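Local coordinates for protein Endonuclease/exonuclease/phosphatase (Beutenbergia cavernae DSM 12333, PDB 4RUW) that is of unknown function but belongs to the endonuclease/exonuclease/phosphatase family with a DNase I-like fold, carries an Ig-like family domain and holds a zinc ion, at residues Asp193-Ala198 and Val228-Ala233; Val298-Ala303 and Met326-Gly331. All coordinates share one frame; numbering follows the deposited sequence.

Contact 1: residues Asp193-Ala198 and Val228-Ala233; sequences DVVVHA and VPSVLA
His197 and Val231 grip each other at the close-packed end of this contact. The amide of His197 donates to Val231 O over 2.9 Å, and the same carbonyl oxygen lies 3.5 Å from CD2 at the edge of the imidazole, near its plane. Chi1 of -58° sets CG beside the backbone N; ND1 is hydrogen-bonded to Thr183 OG1 of strand 179-188, while NE2 reaches a water 2.8 Å away in the ring plane. That water donates to Ser230 OG, whose own proton goes to Val228 O from above the carbonyl plane. The imidazole is thus anchored at both nitrogens. Leu232 CD1 packs 3.8 Å from the CB methylene of His197. Ala233 N donates to His197 O, and Val231 N to Val195 O, so Val195 and His197 each bond to the residues flanking their partners.

Strands 193-198 and 230-233 are parallel neighbours, 17° apart, and helix 207-222 connects them as a beta-alpha-beta crossover within one of the two mixed sheets of the DNase I-like fold. On the face that carries Val196, Val231 and the two alanines, Val196 CG2 and Val231 CG2 lie side by side at 4.2 Å, packed against strands 91-98 and 324-330 of the other sheet.

Toward Asp193 the contact slackens. A water donates to both Asp193 O and Pro229 O, joining two acceptors, and Pro229 O also accepts a hydrogen bond from Val195 N (3.0 Å). Val195 CG2 meets Val228 CG2 at 4.1 Å, both residues partly exposed, and the carboxylate of solvent-exposed Asp193 turns away from Pro229.

Contact 2: residues Val298-Ala303 and Met326-Gly331; sequences VFATPA and MDLRLG
Met326, present as selenomethionine, holds CG anti to its carbonyl carbon and beside the backbone N (chi1 -57°), which sets this methylene against Val298. CG lies 3.8 Å from Val298 CB and 3.9 Å from Val298 CG2, the branch beside the backbone N of the valine, and the two side chains pass one another pointing opposite ways. Leu330 is turned differently, with CG anti to the backbone N (chi1 -174°); its CD1 lies 3.7 Å from Ala303 CB and is equally close to Ala303 O.

Between these two points the approach is slacker. Ala300 CB and Leu328 CD1 are 4.3 Å apart, a methyl facing a methyl from strands whose CA atoms stand 8.7 Å from each other at this pair. Such a spacing belongs to two layers packed face to face, and the residues that meet, Val298 and Ala300 on one strand and Met326 and Leu328 on the other, are alternate ones along their chains. The layers are the two mixed sheets of the DNase I-like beta sandwich, joined here through apolar side chains.

Beyond Ala300 the chain crosses from one layer to the other, and the contact changes to backbone. Gly331 N donates to Ala303 O at 2.9 Å, with an angle of 157° at the hydrogen, just where strand 304-311 begins its antiparallel run beside strand 324-330. Strand 55-62, on the other flank of 324-330, sends Val58 against both Val298 and Leu328, whereas Phe304 of strand 304-311 touches Leu328 and Leu330. Helix 266-270 packs on the selenomethionine side chain through Thr266, Trp267 and Val270.

Both contacts are largely buried and their centres lie about 9 Å apart, but they join the fold in different ways. Contact 1 works within one sheet, through regular backbone bonds between parallel strands; contact 2 spans the two sheets, mostly by apolar side chains, with one backbone bond where the chain changes layer. Antiparallel neighbours 230-233 and 296-300 are linked by a backbone hydrogen bond from Phe299 N to Leu232 O (2.8 Å), and Ser230 N is hydrogen-bonded to Thr301 OG1. Strand 324-330 serves both, since Leu328 and Leu330 also touch Val231 and Pro229. Solvent has its clearest part in contact 1, where waters bridge polar groups of the two segments.

Contact 1: residues Asp193-Ala198 and Val228-Ala233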
# COMPACT_ATOMS: atom_id res chain seq x y z
N ASP A 193 -5.91 17.14 9.33
CA ASP A 193 -5.03 16.94 8.18
C ASP A 193 -4.58 15.49 8.06
O ASP A 193 -4.12 14.88 9.04
CB ASP A 193 -3.79 17.83 8.28
CG ASP A 193 -4.10 19.30 8.08
OD1 ASP A 193 -5.26 19.66 7.80
OD2 ASP A 193 -3.15 20.10 8.17
N VAL A 194 -4.68 14.95 6.85
CA VAL A 194 -4.15 13.62 6.55
C VAL A 194 -3.24 13.78 5.34
O VAL A 194 -3.66 14.32 4.32
CB VAL A 194 -5.29 12.62 6.23
CG1 VAL A 194 -4.70 11.27 5.83
CG2 VAL A 194 -6.22 12.47 7.42
N VAL A 195 -1.98 13.34 5.46
CA VAL A 195 -1.07 13.42 4.33
C VAL A 195 -1.26 12.20 3.44
O VAL A 195 -1.20 11.07 3.90
CB VAL A 195 0.39 13.51 4.80
CG1 VAL A 195 1.32 13.65 3.61
CG2 VAL A 195 0.57 14.68 5.77
N VAL A 196 -1.53 12.45 2.16
CA VAL A 196 -1.74 11.39 1.18
C VAL A 196 -0.55 11.30 0.24
O VAL A 196 -0.22 12.27 -0.45
CB VAL A 196 -3.04 11.66 0.38
CG1 VAL A 196 -3.26 10.58 -0.68
CG2 VAL A 196 -4.24 11.78 1.30
N HIS A 197 0.09 10.13 0.23
CA HIS A 197 1.19 9.84 -0.67
C HIS A 197 0.70 8.85 -1.72
O HIS A 197 0.23 7.76 -1.38
CB HIS A 197 2.36 9.22 0.09
CG HIS A 197 2.88 10.06 1.21
ND1 HIS A 197 3.73 11.14 1.01
CD2 HIS A 197 2.71 9.97 2.55
CE1 HIS A 197 4.04 11.67 2.17
NE2 HIS A 197 3.44 10.98 3.13
N ALA A 198 0.82 9.23 -2.99
CA ALA A 198 0.32 8.45 -4.12
C ALA A 198 1.49 8.09 -5.02
O ALA A 198 2.24 8.98 -5.45
CB ALA A 198 -0.68 9.27 -4.91
N VAL A 228 2.71 11.83 11.86
CA VAL A 228 1.45 12.50 11.54
C VAL A 228 0.57 11.55 10.75
O VAL A 228 1.08 10.67 10.06
CB VAL A 228 1.67 13.82 10.75
CG1 VAL A 228 2.59 14.76 11.53
CG2 VAL A 228 2.20 13.55 9.34
N PRO A 229 -0.76 11.70 10.86
CA PRO A 229 -1.64 10.78 10.11
C PRO A 229 -1.36 10.83 8.61
O PRO A 229 -1.49 11.90 8.00
CB PRO A 229 -3.04 11.32 10.43
CG PRO A 229 -2.88 11.94 11.80
CD PRO A 229 -1.52 12.58 11.75
N SER A 230 -0.97 9.70 8.04
CA SER A 230 -0.63 9.63 6.63
C SER A 230 -1.04 8.29 6.05
O SER A 230 -1.11 7.28 6.76
CB SER A 230 0.88 9.80 6.41
OG SER A 230 1.42 10.89 7.13
N VAL A 231 -1.29 8.28 4.74
CA VAL A 231 -1.47 7.05 4.00
C VAL A 231 -0.53 7.05 2.80
O VAL A 231 -0.19 8.10 2.27
CB VAL A 231 -2.93 6.82 3.55
CG1 VAL A 231 -3.83 6.67 4.76
CG2 VAL A 231 -3.42 7.94 2.65
N LEU A 232 -0.10 5.85 2.40
CA LEU A 232 0.71 5.64 1.21
C LEU A 232 -0.04 4.63 0.37
O LEU A 232 -0.33 3.53 0.84
CB LEU A 232 2.10 5.11 1.59
CG LEU A 232 2.94 4.55 0.43
CD1 LEU A 232 3.23 5.62 -0.62
CD2 LEU A 232 4.23 3.94 0.96
N ALA A 233 -0.37 5.01 -0.85
CA ALA A 233 -1.20 4.16 -1.67
C ALA A 233 -0.74 4.13 -3.10
O ALA A 233 -0.22 5.11 -3.63
CB ALA A 233 -2.66 4.61 -1.60
O HOH W 1 -1.39 14.53 8.95
O HOH W 2 3.73 11.72 5.80

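Contact 2: residues Val298-Ala303 and Met326-Gly331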
# COMPACT_ATOMS: atom_id res chain seq x y z
N VAL A 298 -2.80 -0.02 0.29
CA VAL A 298 -2.98 1.16 1.12
C VAL A 298 -2.25 0.90 2.43
O VAL A 298 -2.63 -0.00 3.19
CB VAL A 298 -4.48 1.47 1.38
CG1 VAL A 298 -4.60 2.67 2.31
CG2 VAL A 298 -5.20 1.70 0.07
N PHE A 299 -1.20 1.67 2.68
CA PHE A 299 -0.46 1.62 3.94
C PHE A 299 -0.86 2.81 4.79
O PHE A 299 -1.10 3.90 4.26
CB PHE A 299 1.05 1.66 3.68
CG PHE A 299 1.62 0.35 3.19
CD1 PHE A 299 2.02 -0.62 4.10
CD2 PHE A 299 1.76 0.09 1.84
CE1 PHE A 299 2.54 -1.83 3.68
CE2 PHE A 299 2.29 -1.12 1.41
CZ PHE A 299 2.67 -2.08 2.33
N ALA A 300 -0.93 2.62 6.10
CA ALA A 300 -1.33 3.69 7.01
C ALA A 300 -0.35 3.80 8.17
O ALA A 300 0.25 2.81 8.59
CB ALA A 300 -2.76 3.48 7.52
N THR A 301 -0.21 5.01 8.70
CA THR A 301 0.64 5.26 9.86
C THR A 301 -0.06 4.82 11.16
O THR A 301 -1.25 4.51 11.14
CB THR A 301 1.02 6.75 9.91
OG1 THR A 301 -0.16 7.54 10.02
CG2 THR A 301 1.81 7.14 8.65
N PRO A 302 0.69 4.77 12.28
CA PRO A 302 0.14 4.11 13.47
C PRO A 302 -1.12 4.74 14.06
O PRO A 302 -1.84 4.03 14.76
CB PRO A 302 1.31 4.16 14.47
CG PRO A 302 2.52 4.13 13.58
CD PRO A 302 2.14 5.00 12.42
N ALA A 303 -1.37 6.02 13.82
CA ALA A 303 -2.57 6.65 14.38
C ALA A 303 -3.87 6.04 13.84
O ALA A 303 -4.92 6.18 14.46
CB ALA A 303 -2.56 8.15 14.13
N MSE A 326 -10.53 0.87 1.34
CA MSE A 326 -10.27 0.62 2.75
C MSE A 326 -11.01 1.59 3.64
O MSE A 326 -11.06 2.80 3.37
CB MSE A 326 -8.78 0.80 3.04
CG MSE A 326 -7.85 -0.10 2.21
SE MSE A 326 -8.23 -2.00 2.38
CE MSE A 326 -8.23 -2.14 4.32
N ASP A 327 -11.57 1.06 4.73
CA ASP A 327 -12.22 1.88 5.75
C ASP A 327 -11.29 1.94 6.95
O ASP A 327 -11.00 0.91 7.58
CB ASP A 327 -13.57 1.28 6.13
CG ASP A 327 -14.61 1.46 5.03
OD1 ASP A 327 -14.73 2.58 4.50
OD2 ASP A 327 -15.31 0.48 4.69
N LEU A 328 -10.82 3.15 7.25
CA LEU A 328 -9.89 3.40 8.34
C LEU A 328 -10.58 4.25 9.40
O LEU A 328 -11.62 4.85 9.14
CB LEU A 328 -8.65 4.14 7.82
CG LEU A 328 -7.97 3.53 6.59
CD1 LEU A 328 -6.78 4.39 6.16
CD2 LEU A 328 -7.55 2.09 6.85
N ARG A 329 -9.99 4.31 10.59
CA ARG A 329 -10.51 5.15 11.65
C ARG A 329 -9.33 5.79 12.35
O ARG A 329 -8.39 5.11 12.72
CB ARG A 329 -11.31 4.30 12.64
CG ARG A 329 -11.98 5.11 13.74
CD ARG A 329 -12.94 4.24 14.51
NE ARG A 329 -14.03 3.78 13.65
CZ ARG A 329 -14.69 2.64 13.82
NH1 ARG A 329 -14.37 1.82 14.81
NH2 ARG A 329 -15.66 2.31 12.98
N LEU A 330 -9.37 7.09 12.53
CA LEU A 330 -8.25 7.78 13.12
C LEU A 330 -8.40 7.83 14.62
O LEU A 330 -9.37 8.35 15.13
CB LEU A 330 -8.13 9.19 12.56
CG LEU A 330 -6.91 10.01 12.97
CD1 LEU A 330 -5.64 9.31 12.55
CD2 LEU A 330 -6.99 11.40 12.36
N GLY A 331 -7.42 7.29 15.31
CA GLY A 331 -7.36 7.37 16.76
C GLY A 331 -6.62 8.59 17.24
O GLY A 331 -6.40 9.53 16.51